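Local coordinates for protein ArCE4A (Arthrobacter sp. AW19M34-1, PDB 5LFZ) that probably removes acetyl groups from N-acetylated sugars as a metal-dependent deacetylase of carbohydrate esterase family 4, at residues I79-F84 / Q117-P122; T83-D88 / E98-W103; G124-V129 / L138-V143. One frame throughout, in Å; residues are numbered along the deposited sequence.

Interaction 1 of 3, residues I79-F84 / Q117-P122. With NI (nickel (II) ion), chain B.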
loop_
_atom_site.group_PDB
_atom_site.type_symbol
_atom_site.label_atom_id
_atom_site.label_comp_id
_atom_site.label_asym_id
_atom_site.label_seq_id
_atom_site.Cartn_x
_atom_site.Cartn_y
_atom_site.Cartn_z
ATOM N N ILE A 79 -2.286 -4.050 6.064
ATOM C CA ILE A 79 -2.690 -4.735 4.847
ATOM C C ILE A 79 -3.898 -4.044 4.225
ATOM O O ILE A 79 -4.927 -3.848 4.890
ATOM C CB ILE A 79 -3.024 -6.210 5.123
ATOM C CG1 ILE A 79 -1.820 -6.902 5.779
ATOM C CG2 ILE A 79 -3.476 -6.907 3.842
ATOM C CD1 ILE A 79 -2.110 -8.282 6.319
ATOM N N GLY A 80 -3.768 -3.667 2.957
ATOM C CA GLY A 80 -4.879 -3.124 2.194
ATOM C C GLY A 80 -5.234 -4.054 1.046
ATOM O O GLY A 80 -4.458 -4.944 0.697
ATOM N N SER A 81 -6.411 -3.860 0.458
ATOM C CA SER A 81 -6.821 -4.647 -0.699
ATOM C C SER A 81 -6.413 -3.980 -2.007
ATOM O O SER A 81 -6.546 -2.766 -2.154
ATOM C CB SER A 81 -8.336 -4.864 -0.685
ATOM O OG SER A 81 -8.773 -5.437 -1.907
ATOM N N HIS A 82 -5.905 -4.775 -2.950
ATOM C CA HIS A 82 -5.621 -4.293 -4.299
ATOM C C HIS A 82 -6.491 -5.033 -5.321
ATOM O O HIS A 82 -6.136 -5.109 -6.497
ATOM C CB HIS A 82 -4.128 -4.479 -4.622
ATOM C CG HIS A 82 -3.610 -3.598 -5.721
ATOM N ND1 HIS A 82 -4.100 -2.334 -5.978
ATOM C CD2 HIS A 82 -2.605 -3.795 -6.607
ATOM C CE1 HIS A 82 -3.430 -1.798 -6.981
ATOM N NE2 HIS A 82 -2.515 -2.665 -7.384
ATOM N N THR A 83 -7.639 -5.538 -4.851
ATOM C CA THR A 83 -8.539 -6.475 -5.565
ATOM C C THR A 83 -7.893 -7.852 -5.751
ATOM O O THR A 83 -6.790 -8.104 -5.262
ATOM C CB THR A 83 -9.017 -5.951 -6.947
ATOM O OG1 THR A 83 -7.976 -6.079 -7.929
ATOM C CG2 THR A 83 -9.483 -4.500 -6.853
ATOM N N PHE A 84 -8.598 -8.755 -6.430
ATOM C CA PHE A 84 -8.178 -10.151 -6.457
ATOM C C PHE A 84 -7.205 -10.442 -7.586
ATOM O O PHE A 84 -6.150 -11.022 -7.359
ATOM C CB PHE A 84 -9.383 -11.090 -6.569
ATOM C CG PHE A 84 -9.043 -12.524 -6.296
ATOM C CD1 PHE A 84 -8.809 -13.405 -7.337
ATOM C CD2 PHE A 84 -8.924 -12.982 -4.994
ATOM C CE1 PHE A 84 -8.483 -14.726 -7.085
ATOM C CE2 PHE A 84 -8.598 -14.301 -4.732
ATOM C CZ PHE A 84 -8.375 -15.174 -5.781
ATOM N N GLN A 117 -8.883 -2.486 5.774
ATOM C CA GLN A 117 -9.748 -1.360 6.079
ATOM C C GLN A 117 -9.645 -0.301 4.997
ATOM O O GLN A 117 -10.273 0.751 5.084
ATOM C CB GLN A 117 -9.394 -0.770 7.446
ATOM C CG GLN A 117 -9.463 -1.781 8.576
ATOM C CD GLN A 117 -8.831 -1.269 9.853
ATOM O OE1 GLN A 117 -8.059 -0.309 9.836
ATOM N NE2 GLN A 117 -9.157 -1.908 10.972
ATOM N N ILE A 118 -8.838 -0.592 3.980
ATOM C CA ILE A 118 -8.596 0.317 2.868
ATOM C C ILE A 118 -8.428 -0.483 1.579
ATOM O O ILE A 118 -8.047 -1.656 1.618
ATOM C CB ILE A 118 -7.328 1.175 3.099
ATOM C CG1 ILE A 118 -6.124 0.268 3.379
ATOM C CG2 ILE A 118 -7.532 2.135 4.263
ATOM C CD1 ILE A 118 -4.837 1.026 3.699
ATOM N N LEU A 119 -8.704 0.148 0.442
ATOM C CA LEU A 119 -8.536 -0.499 -0.856
ATOM C C LEU A 119 -7.901 0.486 -1.823
ATOM O O LEU A 119 -8.236 1.668 -1.819
ATOM C CB LEU A 119 -9.883 -1.000 -1.404
ATOM C CG LEU A 119 -9.901 -1.734 -2.757
ATOM C CD1 LEU A 119 -10.999 -2.796 -2.776
ATOM C CD2 LEU A 119 -10.068 -0.780 -3.940
ATOM N N ARG A 120 -6.978 -0.003 -2.644
ATOM C CA ARG A 120 -6.382 0.804 -3.705
ATOM C C ARG A 120 -6.805 0.208 -5.040
ATOM O O ARG A 120 -6.587 -0.976 -5.286
ATOM C CB ARG A 120 -4.863 0.842 -3.582
ATOM C CG ARG A 120 -4.186 1.532 -4.745
ATOM C CD ARG A 120 -2.709 1.714 -4.481
ATOM N NE ARG A 120 -2.425 2.825 -3.577
ATOM C CZ ARG A 120 -1.259 2.978 -2.955
ATOM N NH1 ARG A 120 -0.303 2.077 -3.141
ATOM N NH2 ARG A 120 -1.045 4.017 -2.151
ATOM N N PRO A 121 -7.452 1.010 -5.888
ATOM C CA PRO A 121 -7.922 0.454 -7.159
ATOM C C PRO A 121 -6.766 0.284 -8.136
ATOM O O PRO A 121 -5.942 1.188 -8.252
ATOM C CB PRO A 121 -8.916 1.506 -7.654
ATOM C CG PRO A 121 -8.414 2.788 -7.073
ATOM C CD PRO A 121 -7.823 2.425 -5.723
ATOM N N PRO A 122 -6.700 -0.869 -8.815
ATOM C CA PRO A 122 -5.673 -1.103 -9.841
ATOM C C PRO A 122 -5.586 0.035 -10.852
ATOM O O PRO A 122 -6.616 0.539 -11.302
ATOM C CB PRO A 122 -6.146 -2.395 -10.506
ATOM C CG PRO A 122 -6.822 -3.131 -9.401
ATOM C CD PRO A 122 -7.525 -2.066 -8.588
HETATM NI NI NI B . -1.197 -2.647 -8.998
HETATM O O HOH W 1 -6.252 -2.275 6.755
HETATM O O HOH W 2 -0.366 -0.941 -8.596
HETATM O O HOH W 3 -2.155 -0.957 -9.911
HETATM O O HOH W 4 0.243 -2.514 -10.511
#
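Two donors from 117-122 converge on the carbonyl oxygen of Ser81: the backbone amide of Arg120 meets Ser81 O at 2.8 Å, nearly along the C=O axis, and the Leu119 CA-H points at the same oxygen. Ser81 N returns a bond to Ile118 O (3.0 Å), so Ser81 and Leu119 form a single parallel bridge at the end of strand 78-81. The pairing sets side by side two sequence motifs of the NodB deacetylase fold, the metal-binding His-x-x-x-His, which begins at His82, and the Arg-Pro-Pro-Tyr segment, which begins at Arg120. Just beyond the bridge, His82 swings its imidazole over to the second segment. Its ND1 donates to Arg120 O at 2.9 Å; the oxygen lies close to the ring plane, whereas the donor stands well above the plane of the carbonyl. With ND1 so occupied, the ring is fixed in rotation and NE2 faces the nickel ion at 2.1 Å, a site completed by Asp33, His86 and waters. The guanidinium of Arg120 turns to a salt bridge with Asp32. Thr83 and Pro122 meet tip to tip: Thr83 OG1 touches Pro122 CG, and Thr83 CG2, anti to the carbonyl carbon, packs on Pro122 CD at 3.6 Å. An alanine in place of Thr83 would probably open a gap against the Pro122 ring and take from His86 N its weak bond to the hydroxyl. Ser81 OG, anti to its own backbone N (chi1 171°), accepts from Thr83 N in an ST turn and rests 3.6 Å from Leu119 CD1.

Interaction 2 of 3, residues T83-D88 / E98-W103. With NI (nickel (II) ion), chain B.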
loop_
_atom_site.group_PDB
_atom_site.type_symbol
_atom_site.label_atom_id
_atom_site.label_comp_id
_atom_site.label_asym_id
_atom_site.label_seq_id
_atom_site.Cartn_x
_atom_site.Cartn_y
_atom_site.Cartn_z
ATOM N N THR A 83 -7.639 -5.538 -4.851
ATOM C CA THR A 83 -8.539 -6.475 -5.565
ATOM C C THR A 83 -7.893 -7.852 -5.751
ATOM O O THR A 83 -6.790 -8.104 -5.262
ATOM C CB THR A 83 -9.017 -5.951 -6.947
ATOM O OG1 THR A 83 -7.976 -6.079 -7.929
ATOM C CG2 THR A 83 -9.483 -4.500 -6.853
ATOM N N PHE A 84 -8.598 -8.755 -6.430
ATOM C CA PHE A 84 -8.178 -10.151 -6.457
ATOM C C PHE A 84 -7.205 -10.442 -7.586
ATOM O O PHE A 84 -6.150 -11.022 -7.359
ATOM C CB PHE A 84 -9.383 -11.090 -6.569
ATOM C CG PHE A 84 -9.043 -12.524 -6.296
ATOM C CD1 PHE A 84 -8.809 -13.405 -7.337
ATOM C CD2 PHE A 84 -8.924 -12.982 -4.994
ATOM C CE1 PHE A 84 -8.483 -14.726 -7.085
ATOM C CE2 PHE A 84 -8.598 -14.301 -4.732
ATOM C CZ PHE A 84 -8.375 -15.174 -5.781
ATOM N N ASP A 85 -7.559 -10.052 -8.804
ATOM C CA ASP A 85 -6.712 -10.364 -9.951
ATOM C C ASP A 85 -6.314 -9.121 -10.751
ATOM O O ASP A 85 -6.048 -9.206 -11.951
ATOM C CB ASP A 85 -7.418 -11.369 -10.854
ATOM C CG ASP A 85 -8.859 -11.013 -11.079
ATOM O OD1 ASP A 85 -9.129 -9.811 -11.265
ATOM O OD2 ASP A 85 -9.720 -11.921 -11.053
ATOM N N HIS A 86 -6.286 -7.979 -10.071
ATOM C CA HIS A 86 -5.736 -6.725 -10.604
ATOM C C HIS A 86 -6.458 -6.215 -11.845
ATOM O O HIS A 86 -5.833 -5.709 -12.777
ATOM C CB HIS A 86 -4.238 -6.872 -10.912
ATOM C CG HIS A 86 -3.482 -5.580 -10.846
ATOM N ND1 HIS A 86 -3.375 -4.721 -11.919
ATOM C CD2 HIS A 86 -2.808 -4.991 -9.827
ATOM C CE1 HIS A 86 -2.665 -3.664 -11.567
ATOM N NE2 HIS A 86 -2.306 -3.806 -10.304
ATOM N N LYS A 87 -7.777 -6.335 -11.856
ATOM C CA LYS A 87 -8.557 -5.778 -12.950
ATOM C C LYS A 87 -8.960 -4.333 -12.641
ATOM O O LYS A 87 -9.239 -3.983 -11.493
ATOM C CB LYS A 87 -9.795 -6.641 -13.225
ATOM C CG LYS A 87 -9.458 -8.012 -13.798
ATOM C CD LYS A 87 -10.674 -8.915 -13.919
ATOM C CE LYS A 87 -10.255 -10.307 -14.381
ATOM N NZ LYS A 87 -11.406 -11.234 -14.573
ATOM N N ASP A 88 -8.949 -3.495 -13.672
ATOM C CA ASP A 88 -9.515 -2.152 -13.607
ATOM C C ASP A 88 -10.983 -2.285 -13.211
ATOM O O ASP A 88 -11.772 -2.850 -13.965
ATOM C CB ASP A 88 -9.346 -1.465 -14.972
ATOM C CG ASP A 88 -9.885 -0.039 -15.015
ATOM O OD1 ASP A 88 -10.747 0.340 -14.195
ATOM O OD2 ASP A 88 -9.452 0.708 -15.926
ATOM N N GLU A 98 -18.018 -6.822 -6.800
ATOM C CA GLU A 98 -18.284 -7.601 -5.588
ATOM C C GLU A 98 -17.288 -8.743 -5.423
ATOM O O GLU A 98 -16.753 -8.955 -4.338
ATOM C CB GLU A 98 -19.703 -8.177 -5.598
ATOM C CG GLU A 98 -20.804 -7.180 -5.321
ATOM C CD GLU A 98 -22.185 -7.803 -5.455
ATOM O OE1 GLU A 98 -22.277 -9.050 -5.521
ATOM O OE2 GLU A 98 -23.177 -7.046 -5.489
ATOM N N HIS A 99 -17.055 -9.480 -6.506
ATOM C CA HIS A 99 -16.097 -10.580 -6.492
ATOM C C HIS A 99 -14.694 -10.098 -6.139
ATOM O O HIS A 99 -14.040 -10.671 -5.276
ATOM C CB HIS A 99 -16.072 -11.297 -7.842
ATOM C CG HIS A 99 -17.357 -11.984 -8.183
ATOM N ND1 HIS A 99 -18.234 -12.438 -7.221
ATOM C CD2 HIS A 99 -17.913 -12.300 -9.377
ATOM C CE1 HIS A 99 -19.277 -12.999 -7.806
ATOM N NE2 HIS A 99 -19.106 -12.930 -9.115
ATOM N N GLU A 100 -14.234 -9.044 -6.807
ATOM C CA GLU A 100 -12.892 -8.521 -6.569
ATOM C C GLU A 100 -12.679 -8.132 -5.108
ATOM O O GLU A 100 -11.630 -8.407 -4.530
ATOM C CB GLU A 100 -12.621 -7.315 -7.466
ATOM C CG GLU A 100 -12.552 -7.635 -8.952
ATOM C CD GLU A 100 -11.415 -8.575 -9.297
ATOM O OE1 GLU A 100 -10.407 -8.596 -8.562
ATOM O OE2 GLU A 100 -11.529 -9.291 -10.316
ATOM N N VAL A 101 -13.674 -7.485 -4.516
ATOM C CA VAL A 101 -13.589 -7.103 -3.112
ATOM C C VAL A 101 -13.667 -8.328 -2.195
ATOM O O VAL A 101 -12.777 -8.572 -1.374
ATOM C CB VAL A 101 -14.712 -6.114 -2.734
ATOM C CG1 VAL A 101 -14.771 -5.917 -1.225
ATOM C CG2 VAL A 101 -14.512 -4.781 -3.456
ATOM N N GLN A 102 -14.736 -9.100 -2.347
ATOM C CA GLN A 102 -15.019 -10.195 -1.426
ATOM C C GLN A 102 -14.030 -11.348 -1.514
ATOM O O GLN A 102 -13.693 -11.944 -0.494
ATOM C CB GLN A 102 -16.432 -10.716 -1.653
ATOM C CG GLN A 102 -17.500 -9.704 -1.312
ATOM C CD GLN A 102 -18.887 -10.236 -1.557
ATOM O OE1 GLN A 102 -19.077 -11.442 -1.726
ATOM N NE2 GLN A 102 -19.870 -9.343 -1.580
ATOM N N TRP A 103 -13.556 -11.665 -2.718
ATOM C CA TRP A 103 -12.574 -12.740 -2.854
ATOM C C TRP A 103 -11.253 -12.355 -2.201
ATOM O O TRP A 103 -10.559 -13.206 -1.653
ATOM C CB TRP A 103 -12.329 -13.094 -4.322
ATOM C CG TRP A 103 -13.501 -13.691 -5.021
ATOM C CD1 TRP A 103 -14.652 -14.153 -4.454
ATOM C CD2 TRP A 103 -13.639 -13.892 -6.431
ATOM N NE1 TRP A 103 -15.499 -14.631 -5.425
ATOM C CE2 TRP A 103 -14.901 -14.482 -6.648
ATOM C CE3 TRP A 103 -12.818 -13.631 -7.532
ATOM C CZ2 TRP A 103 -15.359 -14.815 -7.920
ATOM C CZ3 TRP A 103 -13.276 -13.963 -8.795
ATOM C CH2 TRP A 103 -14.533 -14.549 -8.977
HETATM NI NI NI B . -1.197 -2.647 -8.998
HETATM O O HOH W 5 -12.391 -11.401 -11.710
HETATM O O HOH W 2 -0.366 -0.941 -8.596
HETATM O O HOH W 3 -2.155 -0.957 -9.911
HETATM O O HOH W 4 0.243 -2.514 -10.511
#
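One carboxylate oxygen, Glu100 OE1, receives two successive backbone amides of the loop 83-88: Phe84 N at 2.8 Å, almost in line with the C-O bond, and Asp85 N at 3.2 Å, on the syn lone pair. Phe84 and Asp85 lie inside the His-x-x-x-His metal motif of the NodB fold, between the two histidines, so a glutamate of helix 94-112 holds the turn that connects them. The side chain of Glu100 is bent at chi2 (-63°), which turns CD out of an extended course. Its other oxygen, OE2, lies 2.6 Å from Asp85 OD1, the two side chains crossing at about a right angle with their carboxylate planes 60° apart. Two oxygens this close suggest that one of the acids probably carries a proton; Lys87 nearby would also probably ease any negative charge. Lys87 NZ donates to a water that in turn donates to Glu100 OE2 at 2.7 Å, while its direct salt bridge to Asp85 OD2 is long.

Beside this polar cluster lies an apolar one. The edge of Trp103 is directed at the face of Phe84 in a T-shaped pair, ring centroids 5.7 Å apart and planes at 80°, with Trp103 CE3 over that face. Trp103 CB also packs on Phe84 CD2 at 3.5 Å. One turn earlier on the helix, His99 puts its CB over the centre of the indole and so covers one of its faces. The His86 ring, which meets Tyr123 edge to face, coordinates the nickel ion through NE2 at 2.1 Å.

Interaction 3 of 3, residues G124-V129 / L138-V143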
loop_
_atom_site.group_PDB
_atom_site.type_symbol
_atom_site.label_atom_id
_atom_site.label_comp_id
_atom_site.label_asym_id
_atom_site.label_seq_id
_atom_site.Cartn_x
_atom_site.Cartn_y
_atom_site.Cartn_z
ATOM N N GLY A 124 -5.088 2.929 -10.458
ATOM C CA GLY A 124 -5.675 4.149 -9.930
ATOM C C GLY A 124 -7.046 4.455 -10.510
ATOM O O GLY A 124 -7.598 5.532 -10.291
ATOM N N ALA A 125 -7.596 3.501 -11.253
ATOM C CA ALA A 125 -8.832 3.720 -11.990
ATOM C C ALA A 125 -10.041 3.527 -11.090
ATOM O O ALA A 125 -10.204 2.472 -10.481
ATOM C CB ALA A 125 -8.907 2.786 -13.184
ATOM N N HIS A 126 -10.884 4.553 -11.018
ATOM C CA HIS A 126 -12.086 4.504 -10.193
ATOM C C HIS A 126 -13.086 5.557 -10.665
ATOM O O HIS A 126 -12.807 6.324 -11.586
ATOM C CB HIS A 126 -11.732 4.717 -8.719
ATOM C CG HIS A 126 -11.329 6.121 -8.395
ATOM N ND1 HIS A 126 -12.167 7.006 -7.753
ATOM C CD2 HIS A 126 -10.184 6.801 -8.645
ATOM C CE1 HIS A 126 -11.554 8.168 -7.613
ATOM N NE2 HIS A 126 -10.350 8.069 -8.147
ATOM N N GLY A 127 -14.254 5.585 -10.035
ATOM C CA GLY A 127 -15.287 6.541 -10.387
ATOM C C GLY A 127 -16.420 6.429 -9.391
ATOM O O GLY A 127 -16.683 5.340 -8.889
ATOM N N ALA A 128 -17.083 7.549 -9.111
ATOM C CA ALA A 128 -18.107 7.618 -8.068
ATOM C C ALA A 128 -19.143 6.504 -8.164
ATOM O O ALA A 128 -19.573 5.963 -7.149
ATOM C CB ALA A 128 -18.802 8.970 -8.108
ATOM N N VAL A 129 -19.539 6.158 -9.385
ATOM C CA VAL A 129 -20.562 5.139 -9.584
ATOM C C VAL A 129 -20.047 3.743 -9.208
ATOM O O VAL A 129 -20.827 2.868 -8.825
ATOM C CB VAL A 129 -21.079 5.149 -11.047
ATOM C CG1 VAL A 129 -20.005 4.667 -12.010
ATOM C CG2 VAL A 129 -22.337 4.310 -11.180
ATOM N N LEU A 138 -10.950 4.533 -0.558
ATOM C CA LEU A 138 -10.052 4.270 -1.670
ATOM C C LEU A 138 -8.774 5.081 -1.479
ATOM O O LEU A 138 -8.813 6.306 -1.372
ATOM C CB LEU A 138 -10.713 4.604 -3.013
ATOM C CG LEU A 138 -11.802 3.651 -3.514
ATOM C CD1 LEU A 138 -13.122 3.854 -2.777
ATOM C CD2 LEU A 138 -12.000 3.815 -5.009
ATOM N N VAL A 139 -7.640 4.397 -1.429
ATOM C CA VAL A 139 -6.382 5.078 -1.176
ATOM C C VAL A 139 -5.508 5.088 -2.424
ATOM O O VAL A 139 -5.046 4.044 -2.882
ATOM C CB VAL A 139 -5.620 4.429 -0.009
ATOM C CG1 VAL A 139 -4.302 5.154 0.242
ATOM C CG2 VAL A 139 -6.500 4.410 1.247
ATOM N N LEU A 140 -5.313 6.275 -2.982
ATOM C CA LEU A 140 -4.422 6.441 -4.126
ATOM C C LEU A 140 -3.053 6.867 -3.619
ATOM O O LEU A 140 -2.541 6.285 -2.664
ATOM C CB LEU A 140 -4.988 7.455 -5.124
ATOM C CG LEU A 140 -6.207 7.016 -5.953
ATOM C CD1 LEU A 140 -6.009 5.628 -6.542
ATOM C CD2 LEU A 140 -7.478 7.060 -5.141
ATOM N N TRP A 141 -2.467 7.882 -4.251
ATOM C CA TRP A 141 -1.099 8.302 -3.952
ATOM C C TRP A 141 -0.813 9.680 -4.542
ATOM O O TRP A 141 -1.493 10.118 -5.468
ATOM C CB TRP A 141 -0.091 7.291 -4.515
ATOM C CG TRP A 141 -0.193 7.149 -6.012
ATOM C CD1 TRP A 141 0.472 7.888 -6.961
ATOM C CD2 TRP A 141 -1.014 6.226 -6.728
ATOM N NE1 TRP A 141 0.107 7.477 -8.220
ATOM C CE2 TRP A 141 -0.805 6.456 -8.105
ATOM C CE3 TRP A 141 -1.910 5.220 -6.339
ATOM C CZ2 TRP A 141 -1.450 5.712 -9.093
ATOM C CZ3 TRP A 141 -2.551 4.487 -7.320
ATOM C CH2 TRP A 141 -2.320 4.735 -8.680
ATOM N N ASP A 142 0.209 10.357 -4.032
ATOM C CA ASP A 142 0.602 11.621 -4.641
ATOM C C ASP A 142 2.017 11.535 -5.202
ATOM O O ASP A 142 2.429 12.389 -5.979
ATOM C CB ASP A 142 0.472 12.778 -3.643
ATOM C CG ASP A 142 1.433 12.666 -2.484
ATOM O OD1 ASP A 142 1.724 11.533 -2.058
ATOM O OD2 ASP A 142 1.896 13.718 -1.991
ATOM N N VAL A 143 2.752 10.495 -4.814
ATOM C CA VAL A 143 4.093 10.269 -5.348
ATOM C C VAL A 143 4.185 8.907 -6.017
ATOM O O VAL A 143 4.143 7.877 -5.349
ATOM C CB VAL A 143 5.175 10.350 -4.256
ATOM C CG1 VAL A 143 6.555 10.101 -4.864
ATOM C CG2 VAL A 143 5.124 11.694 -3.549
#
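His126 and Leu138 cross at a slant, the leucine offering methyl CD2 to the root of the histidine side chain, 3.8 Å from His126 CB and 4.2 Å from CG. The methyl comes at the imidazole obliquely. Leu140, two residues on, adds its own CD2 at 4.3 Å from His126 NE2, again at a slant to the ring. Both leucines have CG anti to the carbonyl carbon, and Leu138 CD2 and Leu140 CD2 are the aliphatic neighbours of the imidazole across the contact. His126 ND1 is hydrogen-bonded to Asp131 OD2, which helps to fix the turn of the ring; Gly124 O lies in the ring plane at its edge, beside carbon CD2 of the imidazole.

The second centre of the contact is Gly124, whose CA meets two side chains at once. Leu140 CD1 approaches it to 3.7 Å and the far corner of the indole, Trp141 CH2, to 3.6 Å. That tip of the six-membered ring meets the glycine obliquely. Any CB on Gly124 would clash with that corner, and the positive phi of 72° independently favours a glycine. No hydrogen bond joins the two segments, and the interface is small, 195 Å² in all. Ala214 of the neighbouring strand 214-215 also touches His126, Leu138 and Leu140. Leu140 O and Val139 O, on the backbone, accept from the guanidinium of Arg120. The side chain of Trp141 lies about 7 Å from the nickel ion, consistent with a place in the wall of the metal site of a NodB-type deacetylase domain, where the loop following the Arg-Pro-Pro-Tyr motif packs on a strand end.

Interaction 1 is the buried centre of the set, whereas interactions 2 and 3 are partly buried and lie farther out. Interactions 1 and 2 share Thr83 and Phe84 and each supply one histidine to the same nickel ion; the first works through backbone pairing and a histidine-to-carbonyl bond, the second through a helix carboxylate and an aromatic pair. Interaction 3 is nonpolar van der Waals contact. It still connects to interaction 1, since Leu119 O probably accepts from Val139 N, and Arg120 reaches the carbonyl of Leu140. Interactions 2 and 3 touch where Asp88 OD1 meets Ala125 CB, and Pro122 CG packs against Lys87 O between interactions 1 and 2.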